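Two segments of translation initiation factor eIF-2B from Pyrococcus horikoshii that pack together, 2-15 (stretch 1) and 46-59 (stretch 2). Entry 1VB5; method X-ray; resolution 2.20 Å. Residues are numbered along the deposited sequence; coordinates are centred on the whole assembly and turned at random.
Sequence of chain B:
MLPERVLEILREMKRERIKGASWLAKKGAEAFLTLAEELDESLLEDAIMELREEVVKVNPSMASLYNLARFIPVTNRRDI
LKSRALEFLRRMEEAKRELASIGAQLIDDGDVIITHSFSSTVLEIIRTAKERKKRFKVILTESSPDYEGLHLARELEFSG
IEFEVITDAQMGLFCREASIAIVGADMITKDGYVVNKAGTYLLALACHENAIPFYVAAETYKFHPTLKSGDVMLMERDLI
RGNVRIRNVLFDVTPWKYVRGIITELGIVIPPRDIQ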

# COMPACT_ATOMS: atom_id res chain seq x y z
N LEU B 2 32.81 -17.49 -16.32
CA LEU B 2 32.35 -18.57 -15.41
C LEU B 2 31.64 -19.68 -16.17
O LEU B 2 31.15 -19.47 -17.28
N PRO B 3 31.57 -20.89 -15.58
CA PRO B 3 30.92 -22.05 -16.19
C PRO B 3 29.48 -21.74 -16.58
O PRO B 3 28.87 -20.80 -16.07
N GLU B 4 28.93 -22.54 -17.49
CA GLU B 4 27.56 -22.35 -17.94
C GLU B 4 26.56 -22.69 -16.84
O GLU B 4 25.56 -21.99 -16.66
N ARG B 5 26.84 -23.76 -16.10
CA ARG B 5 25.95 -24.16 -15.01
C ARG B 5 25.81 -23.04 -13.99
O ARG B 5 24.71 -22.77 -13.50
N VAL B 6 26.92 -22.39 -13.66
CA VAL B 6 26.91 -21.30 -12.69
C VAL B 6 26.13 -20.11 -13.24
O VAL B 6 25.25 -19.57 -12.56
N LEU B 7 26.44 -19.71 -14.47
CA LEU B 7 25.76 -18.59 -15.11
C LEU B 7 24.25 -18.82 -15.20
O LEU B 7 23.47 -17.87 -15.18
N GLU B 8 23.84 -20.09 -15.30
CA GLU B 8 22.43 -20.40 -15.40
C GLU B 8 21.74 -20.25 -14.04
O GLU B 8 20.58 -19.86 -13.96
N ILE B 9 22.47 -20.57 -12.97
CA ILE B 9 21.91 -20.44 -11.63
C ILE B 9 21.77 -18.95 -11.33
O ILE B 9 20.82 -18.52 -10.69
N LEU B 10 22.73 -18.16 -11.81
CA LEU B 10 22.70 -16.72 -11.60
C LEU B 10 21.43 -16.15 -12.23
O LEU B 10 20.76 -15.30 -11.64
N ARG B 11 21.09 -16.64 -13.42
CA ARG B 11 19.89 -16.20 -14.12
C ARG B 11 18.65 -16.63 -13.33
O ARG B 11 17.74 -15.83 -13.11
N GLU B 12 18.63 -17.89 -12.91
CA GLU B 12 17.50 -18.42 -12.16
C GLU B 12 17.22 -17.58 -10.91
O GLU B 12 16.06 -17.37 -10.54
N MET B 13 18.27 -17.10 -10.27
CA MET B 13 18.12 -16.29 -9.07
C MET B 13 17.57 -14.92 -9.45
O MET B 13 16.70 -14.37 -8.78
N LYS B 14 18.08 -14.39 -10.56
CA LYS B 14 17.69 -13.08 -11.05
C LYS B 14 16.22 -12.94 -11.43
O LYS B 14 15.63 -11.87 -11.22
N ARG B 15 15.61 -13.99 -11.97
CA ARG B 15 14.21 -13.91 -12.37
C ARG B 15 13.22 -14.45 -11.34
O ARG B 15 12.04 -14.63 -11.63
N ASP B 46 40.39 -17.06 -8.77
CA ASP B 46 39.82 -15.92 -9.49
C ASP B 46 38.33 -16.10 -9.74
O ASP B 46 37.57 -15.13 -9.71
N ALA B 47 37.92 -17.34 -10.00
CA ALA B 47 36.51 -17.63 -10.25
C ALA B 47 35.68 -17.32 -9.01
O ALA B 47 34.55 -16.83 -9.12
N ILE B 48 36.23 -17.60 -7.83
CA ILE B 48 35.53 -17.34 -6.58
C ILE B 48 35.39 -15.83 -6.37
O ILE B 48 34.38 -15.35 -5.86
N MET B 49 36.42 -15.09 -6.78
CA MET B 49 36.41 -13.64 -6.66
C MET B 49 35.31 -13.06 -7.54
O MET B 49 34.60 -12.14 -7.14
N GLU B 50 35.19 -13.61 -8.74
CA GLU B 50 34.18 -13.15 -9.69
C GLU B 50 32.78 -13.53 -9.25
O GLU B 50 31.85 -12.73 -9.35
N LEU B 51 32.61 -14.76 -8.75
CA LEU B 51 31.30 -15.21 -8.30
C LEU B 51 30.87 -14.42 -7.07
O LEU B 51 29.69 -14.14 -6.90
N ARG B 52 31.83 -14.07 -6.22
CA ARG B 52 31.54 -13.28 -5.03
C ARG B 52 30.80 -12.01 -5.45
O ARG B 52 29.81 -11.62 -4.84
N GLU B 53 31.29 -11.39 -6.52
CA GLU B 53 30.72 -10.16 -7.03
C GLU B 53 29.38 -10.36 -7.73
O GLU B 53 28.43 -9.63 -7.48
N GLU B 54 29.30 -11.37 -8.60
CA GLU B 54 28.06 -11.65 -9.32
C GLU B 54 26.91 -12.03 -8.40
O GLU B 54 25.77 -11.66 -8.63
N VAL B 55 27.22 -12.79 -7.35
CA VAL B 55 26.21 -13.22 -6.39
C VAL B 55 25.59 -12.03 -5.67
O VAL B 55 24.38 -11.97 -5.48
N VAL B 56 26.44 -11.08 -5.28
CA VAL B 56 25.97 -9.88 -4.59
C VAL B 56 25.17 -8.98 -5.54
O VAL B 56 24.23 -8.32 -5.11
N LYS B 57 25.55 -8.98 -6.82
CA LYS B 57 24.86 -8.16 -7.82
C LYS B 57 23.43 -8.63 -8.08
O LYS B 57 22.59 -7.85 -8.53
N VAL B 58 23.15 -9.90 -7.79
CA VAL B 58 21.82 -10.44 -8.00
C VAL B 58 20.79 -9.54 -7.31
O VAL B 58 19.75 -9.22 -7.89
N ASN B 59 21.08 -9.15 -6.07
CA ASN B 59 20.19 -8.28 -5.32
C ASN B 59 20.98 -7.61 -4.19
O ASN B 59 21.11 -8.15 -3.10

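What holds the N-terminal end of the first stretch against the second helix? The answer is L2, which has 93 Å² covered, the largest share of any residue here. Its CA-to-CB bond points toward the other helix, and the m, t rotamer (chi1 -63°, chi2 178°) spreads the two methyls over separate neighbours. CD2 lies 4.1 Å from CB of A47, whose small side chain also has its CA-to-CB bond toward the first stretch, while CD1 reaches to 4.2 Å from CD1 of L51. The same leucine lies against a charged residue: its CG is 3.1 Å from OE1 of E50, a tight approach of carbon to oxygen that supplies no hydrogen bond. E50, an exposed residue with chi1 and chi2 both t, has its CA-to-CB bond toward the first stretch.

How is the middle of the interface filled? The two helices run nearly parallel, 18° apart, with their axes 10.1 Å from each other at closest approach, so side chains must span the gap. L51 does much of this work from the second helix. Its CA-to-CB bond points sideways, but the t, p rotamer (chi1 -175°, chi2 53°) brings its end nearer, and CD1 becomes a shared meeting point: CG1 of V6 is 3.8 Å from it and CD2 of L10 is 4.2 Å from it, in addition to L2. The CA-to-CB bond of V6 (chi1 t) points toward the second stretch. L10 starts sideways and comes nearer through an m, t rotamer; its CD1 packs 3.9 Å from CB of E54. That contact uses the aliphatic base of the glutamate, whose carboxylate is engaged within its own helix, where NZ of K57 donates a hydrogen bond to OE2 of E54 at 3.3 Å as part of a salt bridge.

Why does V58 lose so much surface, 90 Å², although its CA-to-CB bond points only sideways? It is approached by L10, M13 and K14 of the first helix. With chi1 t, V58 offers CG2 to CE of M13 at 3.5 Å and, more loosely, to CD2 of L10 at 4.4 Å. The CA-to-CB bond of M13 points toward the second stretch, and its m, t, m rotamer brings the terminal methyl into this contact. CG1 of V58 faces the aliphatic part of K14, with CD of the lysine 4.4 Å away.

Where do the stretches meet through polar groups? At their C-terminal ends, K14 uses its long side chain to join the packing to backbone hydrogen bonding. Its CA-to-CB bond points sideways, but chi1 t and chi2 p, followed by t for chi3 and chi4, bring the amine to the backbone of K57 and V58. There NZ of K14 donates to O of V58 at 2.8 Å and, in a weak bond, to O of K57 at 3.3 Å. These two carbonyls give the ammonium its polar partners in an otherwise largely apolar contact.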

# COMPACT_ATOMS: atom_id res chain seq x y z
CB LEU B 2 31.38 -18.00 -14.35
CG LEU B 2 31.91 -16.96 -13.37
CD1 LEU B 2 30.78 -16.52 -12.46
CD2 LEU B 2 33.05 -17.55 -12.55
CB PRO B 3 30.99 -23.10 -15.09
CG PRO B 3 32.25 -22.75 -14.37
CD PRO B 3 32.16 -21.25 -14.28
CB GLU B 4 27.29 -23.20 -19.18
CG GLU B 4 25.89 -23.03 -19.77
CD GLU B 4 25.50 -21.57 -19.96
OE1 GLU B 4 26.30 -20.80 -20.54
OE2 GLU B 4 24.39 -21.19 -19.54
CB ARG B 5 26.49 -25.42 -14.32
CG ARG B 5 26.31 -26.71 -15.09
CD ARG B 5 26.89 -27.88 -14.31
NE ARG B 5 26.63 -29.18 -14.93
CZ ARG B 5 27.01 -29.53 -16.15
NH1 ARG B 5 27.69 -28.67 -16.91
NH2 ARG B 5 26.73 -30.74 -16.62
CB VAL B 6 28.35 -20.84 -12.35
CG1 VAL B 6 28.30 -19.62 -11.42
CG2 VAL B 6 29.12 -21.97 -11.69
CB LEU B 7 26.32 -18.35 -16.51
CG LEU B 7 27.73 -17.76 -16.59
CD1 LEU B 7 28.12 -17.58 -18.05
CD2 LEU B 7 27.76 -16.42 -15.86
CB GLU B 8 22.21 -21.81 -15.93
CG GLU B 8 20.75 -22.11 -16.27
CD GLU B 8 20.14 -21.05 -17.19
OE1 GLU B 8 20.67 -20.86 -18.31
OE2 GLU B 8 19.14 -20.42 -16.79
CB ILE B 9 22.80 -21.10 -10.56
CG1 ILE B 9 22.96 -22.60 -10.86
CG2 ILE B 9 22.18 -20.92 -9.18
CD1 ILE B 9 23.89 -23.33 -9.90
CB LEU B 10 23.94 -16.06 -12.22
CG LEU B 10 25.28 -16.31 -11.51
CD1 LEU B 10 26.40 -15.61 -12.26
CD2 LEU B 10 25.20 -15.79 -10.08
CB ARG B 11 19.81 -16.81 -15.53
CG ARG B 11 20.97 -16.45 -16.44
CD ARG B 11 20.69 -16.91 -17.88
NE ARG B 11 21.84 -16.68 -18.75
CZ ARG B 11 22.82 -17.55 -18.96
NH1 ARG B 11 22.81 -18.73 -18.36
NH2 ARG B 11 23.83 -17.23 -19.76
CB GLU B 12 17.77 -19.87 -11.77
CG GLU B 12 16.57 -20.57 -11.14
CD GLU B 12 16.80 -22.06 -10.95
OE1 GLU B 12 15.88 -22.75 -10.46
OE2 GLU B 12 17.91 -22.55 -11.30
CB MET B 13 19.47 -16.10 -8.36
CG MET B 13 20.17 -17.40 -7.98
SD MET B 13 21.68 -17.13 -7.02
CE MET B 13 22.67 -16.30 -8.21
CB LYS B 14 18.57 -12.71 -12.25
CG LYS B 14 18.63 -11.22 -12.53
CD LYS B 14 19.30 -10.48 -11.38
CE LYS B 14 19.33 -8.97 -11.62
NZ LYS B 14 19.94 -8.24 -10.47
CB ARG B 15 13.98 -14.60 -13.72
CG ARG B 15 14.33 -16.08 -13.77
CD ARG B 15 13.84 -16.69 -15.09
NE ARG B 15 14.12 -18.12 -15.20
CZ ARG B 15 15.27 -18.64 -15.64
NH1 ARG B 15 16.26 -17.85 -16.03
NH2 ARG B 15 15.42 -19.96 -15.68
CB ASP B 46 40.54 -15.71 -10.83
CG ASP B 46 41.99 -15.30 -10.65
OD1 ASP B 46 42.31 -14.61 -9.66
OD2 ASP B 46 42.82 -15.66 -11.52
CB ALA B 47 36.34 -19.08 -10.63
CB ILE B 48 36.27 -17.98 -5.39
CG1 ILE B 48 36.33 -19.50 -5.57
CG2 ILE B 48 35.56 -17.64 -4.08
CD1 ILE B 48 37.10 -20.23 -4.49
CB MET B 49 37.76 -13.07 -7.09
CG MET B 49 38.91 -13.43 -6.18
SD MET B 49 38.92 -12.47 -4.66
CE MET B 49 40.21 -11.28 -5.04
CB GLU B 50 34.47 -13.71 -11.09
CG GLU B 50 33.52 -13.20 -12.16
CD GLU B 50 33.96 -13.58 -13.57
OE1 GLU B 50 34.03 -14.79 -13.87
OE2 GLU B 50 34.23 -12.67 -14.37
CB LEU B 51 31.33 -16.71 -7.99
CG LEU B 51 29.96 -17.31 -7.63
CD1 LEU B 51 28.95 -16.98 -8.72
CD2 LEU B 51 30.08 -18.82 -7.47
CB ARG B 52 32.84 -12.86 -4.33
CG ARG B 52 33.30 -13.78 -3.22
CD ARG B 52 34.51 -13.17 -2.52
NE ARG B 52 34.88 -13.89 -1.31
CZ ARG B 52 35.85 -13.52 -0.48
NH1 ARG B 52 36.56 -12.43 -0.73
NH2 ARG B 52 36.11 -14.25 0.60
CB GLU B 53 31.72 -9.50 -7.98
CG GLU B 53 31.38 -8.07 -8.34
CD GLU B 53 32.60 -7.32 -8.85
OE1 GLU B 53 32.44 -6.14 -9.25
OE2 GLU B 53 33.70 -7.90 -8.83
CB GLU B 54 28.29 -12.77 -10.35
CG GLU B 54 29.31 -12.43 -11.41
CD GLU B 54 29.00 -11.13 -12.13
OE1 GLU B 54 27.89 -11.02 -12.71
OE2 GLU B 54 29.85 -10.21 -12.11
CB VAL B 55 26.81 -14.19 -5.35
CG1 VAL B 55 25.77 -14.53 -4.30
CG2 VAL B 55 27.28 -15.46 -6.04
CB VAL B 56 27.17 -9.10 -3.99
CG1 VAL B 56 26.71 -7.73 -3.51
CG2 VAL B 56 27.76 -9.88 -2.82
CB LYS B 57 25.62 -8.16 -9.15
CG LYS B 57 26.91 -7.36 -9.14
CD LYS B 57 27.57 -7.42 -10.51
CE LYS B 57 28.94 -6.76 -10.51
NZ LYS B 57 29.66 -6.96 -11.81
CB VAL B 58 21.71 -11.87 -7.45
CG1 VAL B 58 20.27 -12.37 -7.55
CG2 VAL B 58 22.64 -12.78 -8.23
CB ASN B 59 19.02 -9.06 -4.72
CG ASN B 59 17.97 -8.15 -4.11
OD1 ASN B 59 18.29 -7.15 -3.47
ND2 ASN B 59 16.70 -8.50 -4.30